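PDB 4TTR: dephospho-CoA kinase from Legionella pneumophila subsp. pneumophila, which probably catalyses the last step of coenzyme A biosynthesis, using ATP to phosphorylate the 3'-hydroxyl group of dephospho-CoA. Local coordinates for residues V43-A46 with D47-A50; K56-P59 with C60-D63; V105-K108 with K109-Q113; N175-Q178 with R179-A183. All coordinates share one frame; numbering follows the deposited sequence.

Contact 1. Residues V43-A46 with D47-A50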
# COMPACT_ATOMS: atom_id res chain seq x y z
N VAL A 43 9.10 7.87 4.63
CA VAL A 43 8.10 6.95 4.10
C VAL A 43 8.33 6.74 2.60
O VAL A 43 8.32 7.70 1.83
CB VAL A 43 6.67 7.47 4.33
CG1 VAL A 43 5.65 6.46 3.82
CG2 VAL A 43 6.45 7.75 5.81
N ILE A 44 8.55 5.49 2.22
CA ILE A 44 8.68 5.13 0.81
C ILE A 44 7.34 4.60 0.31
O ILE A 44 6.82 3.61 0.84
CB ILE A 44 9.79 4.08 0.59
CG1 ILE A 44 11.13 4.63 1.09
CG2 ILE A 44 9.89 3.71 -0.88
CD1 ILE A 44 12.25 3.60 1.13
N TYR A 45 6.77 5.27 -0.69
CA TYR A 45 5.48 4.89 -1.25
C TYR A 45 5.63 4.07 -2.52
O TYR A 45 5.89 4.62 -3.59
CB TYR A 45 4.65 6.14 -1.55
CG TYR A 45 4.35 6.99 -0.33
CD1 TYR A 45 3.25 6.71 0.48
CD2 TYR A 45 5.16 8.06 0.01
CE1 TYR A 45 2.98 7.48 1.60
CE2 TYR A 45 4.89 8.84 1.12
CZ TYR A 45 3.80 8.55 1.91
OH TYR A 45 3.54 9.32 3.02
N ALA A 46 5.47 2.76 -2.40
CA ALA A 46 5.62 1.87 -3.55
C ALA A 46 4.59 2.19 -4.63
O ALA A 46 4.84 1.97 -5.81
CB ALA A 46 5.49 0.42 -3.12
N ASP A 47 3.43 2.69 -4.22
CA ASP A 47 2.37 3.05 -5.16
C ASP A 47 2.76 4.28 -5.97
O ASP A 47 2.48 4.35 -7.17
CB ASP A 47 1.06 3.30 -4.41
CG ASP A 47 -0.09 3.63 -5.34
OD1 ASP A 47 -0.01 3.31 -6.55
OD2 ASP A 47 -1.10 4.18 -4.86
N LYS A 48 3.40 5.24 -5.32
CA LYS A 48 3.85 6.45 -6.01
C LYS A 48 4.95 6.13 -7.00
O LYS A 48 5.02 6.72 -8.08
CB LYS A 48 4.35 7.49 -5.00
CG LYS A 48 3.27 8.09 -4.13
CD LYS A 48 3.86 9.14 -3.19
CE LYS A 48 2.81 9.71 -2.24
NZ LYS A 48 1.78 10.51 -2.95
N ILE A 49 5.81 5.20 -6.62
CA ILE A 49 6.91 4.77 -7.47
C ILE A 49 6.36 4.03 -8.69
O ILE A 49 6.84 4.20 -9.81
CB ILE A 49 7.90 3.87 -6.70
CG1 ILE A 49 8.56 4.67 -5.58
CG2 ILE A 49 8.97 3.30 -7.62
CD1 ILE A 49 9.31 3.83 -4.57
N ALA A 50 5.33 3.21 -8.47
CA ALA A 50 4.70 2.46 -9.55
C ALA A 50 4.10 3.40 -10.59
O ALA A 50 4.22 3.17 -11.78
CB ALA A 50 3.63 1.54 -8.99
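The Y45 ring is sandwiched between two aliphatic groups: K48 lies over one face and V43 CG1 over the opposite one, each displaced toward the rim. On the K48 side the touching atom is CE, 3.8 Å from the centroid of the Y45 ring and 20° off its normal, a CH-pi contact. The two side chains run alongside each other in the same direction, with K48 CD 3.5 Å from Y45 CB. A bend at the last torsion of K48 (chi4 -67°) carries NZ out above the same face, 5.2 Å from the ring centroid, at most a weak cation-pi attraction. Y45 occupies the N-cap position and its carbonyl receives I49 N in the carbonyl plane (N to O 3.1 Å), while A50 N reaches A46 O at 3.0 Å. On the buried side, I44 CG2 meets I49 CD1 at 3.7 Å, and both isoleucines continue onto helix 92-115. E125 of strand 122-125 touches the Y45 side chain, and its backbone bonds those of I44 and A46. This is the strand-to-helix junction of an edge strand in the parallel sheet of a P-loop kinase, where the Y45 side chain lies about 6 Å from that of S30, predicted to bind ATP.

Contact 2. Residues K56-P59 with C60-D63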
# COMPACT_ATOMS: atom_id res chain seq x y z
N LYS A 56 4.13 8.10 -19.12
CA LYS A 56 4.04 7.99 -20.57
C LYS A 56 5.38 7.59 -21.21
O LYS A 56 6.41 8.24 -21.01
CB LYS A 56 3.56 9.32 -21.17
CG LYS A 56 2.57 9.17 -22.32
CD LYS A 56 2.08 10.52 -22.81
CE LYS A 56 0.75 10.90 -22.16
NZ LYS A 56 0.47 12.36 -22.25
N ASN A 57 5.34 6.49 -21.97
CA ASN A 57 6.47 5.97 -22.73
C ASN A 57 7.65 5.45 -21.89
O ASN A 57 8.78 5.37 -22.38
CB ASN A 57 6.97 7.03 -23.72
CG ASN A 57 6.24 6.96 -25.04
OD1 ASN A 57 6.15 5.89 -25.66
ND2 ASN A 57 5.70 8.08 -25.49
N THR A 58 7.39 5.06 -20.65
CA THR A 58 8.35 4.24 -19.92
C THR A 58 8.22 2.82 -20.46
O THR A 58 7.20 2.48 -21.06
CB THR A 58 8.10 4.23 -18.39
OG1 THR A 58 6.77 3.77 -18.11
CG2 THR A 58 8.28 5.62 -17.80
N PRO A 59 9.25 1.98 -20.25
CA PRO A 59 9.16 0.57 -20.66
C PRO A 59 7.94 -0.15 -20.08
O PRO A 59 7.23 -0.84 -20.82
CB PRO A 59 10.45 -0.03 -20.11
CG PRO A 59 11.40 1.11 -20.04
CD PRO A 59 10.58 2.31 -19.70
N CYS A 60 7.68 0.01 -18.79
CA CYS A 60 6.56 -0.68 -18.14
C CYS A 60 5.22 -0.19 -18.65
O CYS A 60 4.27 -0.97 -18.79
CB CYS A 60 6.63 -0.52 -16.62
SG CYS A 60 7.93 -1.51 -15.87
N TYR A 61 5.13 1.11 -18.92
CA TYR A 61 3.95 1.69 -19.54
C TYR A 61 3.66 1.02 -20.88
O TYR A 61 2.51 0.70 -21.19
CB TYR A 61 4.18 3.20 -19.71
CG TYR A 61 3.28 3.92 -20.68
CD1 TYR A 61 3.53 3.89 -22.05
CD2 TYR A 61 2.21 4.68 -20.23
CE1 TYR A 61 2.73 4.57 -22.94
CE2 TYR A 61 1.39 5.37 -21.11
CZ TYR A 61 1.66 5.31 -22.47
OH TYR A 61 0.87 5.99 -23.36
N GLN A 62 4.71 0.77 -21.65
CA GLN A 62 4.58 0.14 -22.96
C GLN A 62 4.12 -1.32 -22.84
O GLN A 62 3.26 -1.76 -23.59
CB GLN A 62 5.91 0.21 -23.72
CG GLN A 62 6.28 1.63 -24.17
CD GLN A 62 7.77 1.80 -24.46
OE1 GLN A 62 8.56 0.88 -24.27
NE2 GLN A 62 8.15 2.99 -24.91
N ASP A 63 4.69 -2.05 -21.88
CA ASP A 63 4.36 -3.46 -21.70
C ASP A 63 2.93 -3.63 -21.18
O ASP A 63 2.25 -4.59 -21.54
CB ASP A 63 5.34 -4.12 -20.73
CG ASP A 63 6.77 -4.10 -21.24
OD1 ASP A 63 6.98 -3.94 -22.46
OD2 ASP A 63 7.69 -4.25 -20.41
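T58 and Y61 meet in an N-cap, where a threonine side chain caps the start of helix 59-68. Y61 N donates to T58 OG1 at 3.2 Å with an N-H...O angle of 151°. The first torsion of T58 (chi1 58°) places OG1 between its own N and carbonyl carbon, within reach of that amide; its one hydroxyl hydrogen is offered to the loop carbonyls, chiefly S55 O, with L53 O also in range, so the hydroxyl ties the preceding loop to the helix. The T58 carbonyl accepts Q62 N at 3.1 Å, the donor tilted 19° from the carbonyl plane, and the next carbonyl, P59 O, takes D63 N at 3.0 Å. P59, which has no amide hydrogen to offer, fills the first helical position, where none is needed.

One face of the Y61 ring is laid against the loop backbone: K56 CA is 3.9 Å from the ring centroid in a CH-pi contact, and N57 N is 3.2 Å from CD1 of Y61. The phenol OH is satisfied outside the turn, by the carbonyl of G77, and K56 NZ makes a weak hydrogen bond to N76 O and a long, weak ion pair with E78. C60, meanwhile, faces L102 and V105 of helix 92-115.

Chemically, this means that the amides of Y61 and Q62 are both answered by T58, and that of D63 by P59, while Y61 couples the loop's backbone to the chain around G77.

Contact 3. Residues V105-K108 with K109-Q113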
# COMPACT_ATOMS: atom_id res chain seq x y z
N VAL A 105 11.85 -3.04 -11.17
CA VAL A 105 12.12 -1.61 -11.25
C VAL A 105 11.75 -0.90 -9.94
O VAL A 105 12.46 -0.00 -9.50
CB VAL A 105 11.37 -0.93 -12.43
CG1 VAL A 105 12.04 -1.28 -13.76
CG2 VAL A 105 9.89 -1.31 -12.45
N ILE A 106 10.66 -1.32 -9.32
CA ILE A 106 10.24 -0.71 -8.06
C ILE A 106 11.28 -0.96 -6.97
O ILE A 106 11.58 -0.06 -6.19
CB ILE A 106 8.87 -1.25 -7.60
CG1 ILE A 106 7.77 -0.70 -8.52
CG2 ILE A 106 8.58 -0.86 -6.15
CD1 ILE A 106 6.37 -1.23 -8.23
N ARG A 107 11.83 -2.17 -6.94
CA ARG A 107 12.80 -2.54 -5.91
C ARG A 107 14.06 -1.69 -6.01
O ARG A 107 14.63 -1.31 -4.99
CB ARG A 107 13.16 -4.02 -6.01
CG ARG A 107 13.92 -4.54 -4.79
CD ARG A 107 14.45 -5.96 -5.01
NE ARG A 107 15.34 -6.03 -6.17
CZ ARG A 107 16.67 -6.02 -6.12
NH1 ARG A 107 17.31 -5.96 -4.96
NH2 ARG A 107 17.36 -6.08 -7.24
N LYS A 108 14.49 -1.39 -7.23
CA LYS A 108 15.68 -0.57 -7.44
C LYS A 108 15.47 0.85 -6.90
O LYS A 108 16.40 1.45 -6.36
CB LYS A 108 16.04 -0.51 -8.92
CG LYS A 108 17.07 -1.54 -9.34
CD LYS A 108 17.42 -1.40 -10.81
CE LYS A 108 16.48 -2.22 -11.68
NZ LYS A 108 16.27 -1.60 -13.02
N LYS A 109 14.26 1.37 -7.06
CA LYS A 109 13.93 2.70 -6.57
C LYS A 109 13.86 2.71 -5.05
O LYS A 109 14.31 3.66 -4.41
CB LYS A 109 12.61 3.18 -7.16
CG LYS A 109 12.70 4.49 -7.94
CD LYS A 109 13.73 4.39 -9.06
CE LYS A 109 13.18 4.92 -10.38
NZ LYS A 109 14.19 4.89 -11.48
N ILE A 110 13.29 1.65 -4.47
CA ILE A 110 13.20 1.53 -3.02
C ILE A 110 14.61 1.54 -2.42
O ILE A 110 14.87 2.23 -1.44
CB ILE A 110 12.45 0.24 -2.60
CG1 ILE A 110 10.96 0.37 -2.94
CG2 ILE A 110 12.61 -0.02 -1.10
CD1 ILE A 110 10.16 -0.90 -2.74
N GLU A 111 15.51 0.78 -3.03
CA GLU A 111 16.87 0.67 -2.54
C GLU A 111 17.61 2.01 -2.58
O GLU A 111 18.39 2.32 -1.68
CB GLU A 111 17.63 -0.40 -3.33
CG GLU A 111 17.51 -1.78 -2.70
CD GLU A 111 17.73 -2.92 -3.69
OE1 GLU A 111 17.88 -2.65 -4.90
OE2 GLU A 111 17.75 -4.09 -3.24
N GLU A 112 17.36 2.80 -3.62
CA GLU A 112 17.94 4.14 -3.71
C GLU A 112 17.51 5.00 -2.53
O GLU A 112 18.33 5.70 -1.93
CB GLU A 112 17.54 4.84 -5.01
CG GLU A 112 18.29 4.35 -6.23
CD GLU A 112 17.72 4.91 -7.53
OE1 GLU A 112 17.09 5.99 -7.50
OE2 GLU A 112 17.91 4.26 -8.58
N GLN A 113 16.22 4.96 -2.20
CA GLN A 113 15.69 5.77 -1.12
C GLN A 113 16.14 5.26 0.24
O GLN A 113 16.28 6.04 1.18
CB GLN A 113 14.17 5.80 -1.19
CG GLN A 113 13.65 6.46 -2.46
CD GLN A 113 12.15 6.74 -2.42
OE1 GLN A 113 11.59 7.03 -1.36
NE2 GLN A 113 11.51 6.65 -3.57
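R107 and E111, one helical turn apart, make the salt bridge of this stretch of helix 92-115: R107 NH1 approaches E111 OE2 to 2.6 Å. The guanidinium and carboxylate planes stand 87° apart, and the contact runs end-on through one nitrogen and one oxygen rather than as a paired, two-pronged one. E111 OE1 instead lies over one face of the guanidinium. The arginine chain leaves the helix with CG anti to its N (chi1 -167°), then bends at chi3 (58°), which swings the guanidinium round the outside of the helix until NH1 meets the carboxylate of E111. On this partly exposed flank the pair probably favours the ionised form of both groups.

Backbone bonds make up the second kind of interaction. I110 N to I106 O, at 3.0 Å, and E111 N to R107 O, also 3.0 Å, are regular i to i+4 bonds; E112 N to K108 O is a little longer at 3.2 Å, and K109 N to V105 O is weak. E111 therefore meets R107 twice, through its backbone amide and through its carboxylate. The I106 carbonyl oxygen is also closely approached by a carbon, CG1 of I110, at 3.3 Å.

Apolar contact is confined to one flank, where the I106 methyl CG2 lies 3.8 Å from CD1 of I110.

Within the fold, this part of helix 92-115 presents its apolar flank to the strand-to-helix junction at the sheet edge. I106 touches A50 and K109 touches I49, both on helix 46-52, while I110 reaches I44 of strand 42-45 and also packs on Y135 and Y137.

Contact 4. Residues N175-Q178 with R179-A183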
# COMPACT_ATOMS: atom_id res chain seq x y z
N ASN A 175 -9.48 -12.19 1.78
CA ASN A 175 -9.55 -12.55 3.19
C ASN A 175 -8.25 -12.14 3.87
O ASN A 175 -7.17 -12.27 3.29
CB ASN A 175 -9.81 -14.04 3.36
CG ASN A 175 -11.08 -14.49 2.66
OD1 ASN A 175 -12.19 -14.14 3.08
ND2 ASN A 175 -10.93 -15.26 1.59
N LEU A 176 -8.37 -11.63 5.08
CA LEU A 176 -7.25 -11.03 5.78
C LEU A 176 -6.64 -11.97 6.81
O LEU A 176 -5.61 -11.65 7.40
CB LEU A 176 -7.69 -9.74 6.47
CG LEU A 176 -8.46 -8.75 5.59
CD1 LEU A 176 -9.07 -7.65 6.45
CD2 LEU A 176 -7.54 -8.17 4.54
N GLU A 177 -7.29 -13.11 7.02
CA GLU A 177 -6.87 -14.07 8.05
C GLU A 177 -5.37 -14.34 8.01
O GLU A 177 -4.69 -14.25 9.04
CB GLU A 177 -7.64 -15.38 7.89
CG GLU A 177 -7.32 -16.43 8.95
CD GLU A 177 -8.22 -17.65 8.86
OE1 GLU A 177 -9.06 -17.71 7.94
OE2 GLU A 177 -8.08 -18.56 9.71
N GLN A 178 -4.85 -14.64 6.83
CA GLN A 178 -3.44 -14.97 6.67
C GLN A 178 -2.55 -13.75 6.92
O GLN A 178 -1.51 -13.85 7.56
CB GLN A 178 -3.19 -15.55 5.28
CG GLN A 178 -1.87 -16.28 5.14
CD GLN A 178 -1.69 -16.90 3.76
OE1 GLN A 178 -0.66 -16.72 3.12
NE2 GLN A 178 -2.71 -17.62 3.30
N ARG A 179 -2.98 -12.60 6.41
CA ARG A 179 -2.22 -11.37 6.55
C ARG A 179 -2.32 -10.80 7.97
O ARG A 179 -1.41 -10.12 8.44
CB ARG A 179 -2.70 -10.33 5.54
CG ARG A 179 -2.51 -10.75 4.09
CD ARG A 179 -1.04 -10.90 3.71
NE ARG A 179 -0.88 -11.43 2.36
CZ ARG A 179 0.23 -11.32 1.63
NH1 ARG A 179 1.30 -10.69 2.11
NH2 ARG A 179 0.27 -11.83 0.41
N LEU A 180 -3.43 -11.08 8.65
CA LEU A 180 -3.61 -10.66 10.04
C LEU A 180 -2.68 -11.45 10.94
O LEU A 180 -2.06 -10.90 11.85
CB LEU A 180 -5.06 -10.84 10.48
CG LEU A 180 -6.09 -9.81 10.02
CD1 LEU A 180 -7.49 -10.36 10.19
CD2 LEU A 180 -5.95 -8.50 10.78
N GLU A 181 -2.58 -12.75 10.68
CA GLU A 181 -1.67 -13.62 11.42
C GLU A 181 -0.22 -13.19 11.23
O GLU A 181 0.55 -13.14 12.20
CB GLU A 181 -1.84 -15.07 10.97
CG GLU A 181 -3.13 -15.72 11.42
CD GLU A 181 -3.39 -17.05 10.74
OE1 GLU A 181 -3.01 -18.09 11.32
OE2 GLU A 181 -3.96 -17.05 9.63
N ALA A 182 0.15 -12.87 10.00
CA ALA A 182 1.54 -12.56 9.66
C ALA A 182 1.96 -11.20 10.22
O ALA A 182 3.12 -11.02 10.61
CB ALA A 182 1.73 -12.59 8.15
N ALA A 183 1.04 -10.25 10.24
CA ALA A 183 1.34 -8.90 10.68
C ALA A 183 1.85 -8.89 12.11
O ALA A 183 1.32 -9.60 12.97
CB ALA A 183 0.11 -8.01 10.55
O HOH W 1 -4.88 -12.88 4.28
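L176 and L180 form the close-packed side of this short helix. L180 CD1 lies 3.8 Å from L176 CB. L180 N sits nearly on the extension of the L176 C=O bond (C=O...N 178°), although the N-H is bent (152°); the N to O distance of 2.6 Å is unusually short. L180 CG also rests 3.2 Å from L176 O, which is thus pressed by amide and side chain together, a tight and perhaps strained spot. L176 goes on to touch L128 and N24 in neighbouring loops.

Away from it, the acidic side is looser. E177 and E181 run alongside each other in the same direction, their OE2 atoms 4.4 Å apart with no bond between them; their charges would disfavour each other, and the pairing probably raises the proton affinity of one. E181 OE2 also comes within 3.0 Å of E177 O, an acceptor facing an acceptor. The backbone holds regardless, through E181 N to E177 O and A182 N to Q178 O.

R179 is held more firmly. At the helix start a water bridges the turn, donating to N175 O at 2.6 Å and accepting from R179 N at 2.9 Å. The R179 side chain bends at chi2 (-64°), and its guanidinium is engaged beyond the helix, with the carbonyl and ring of F130.

Along the chain, helix 177-182 precedes edge strand 185-188: L180 and A183 pack on L143 of strand 140-145, while A182 meets K132 in a loop.

Overall arrangement
The four contacts follow one another along the chain, each a local contact within a helix or at its start, in a single P-loop kinase domain. Contacts 1 and 3 are the closest pair, their centres 9 Å apart: strand 42-45 and helix 46-52 pack against helix 92-115. That helix also reaches contact 2, where V105 CG2 lies 3.9 Å from C60 SG, with centres about 17 Å apart. Contact 4 belongs to the other edge of the parallel sheet, about 33 Å from contact 2 between centres and on the opposite side of the chain's centre. Contact 1 includes most of one outermost strand, 42-45, and contact 4 leads into the other, 185-188, with the predicted ATP-binding loop between them.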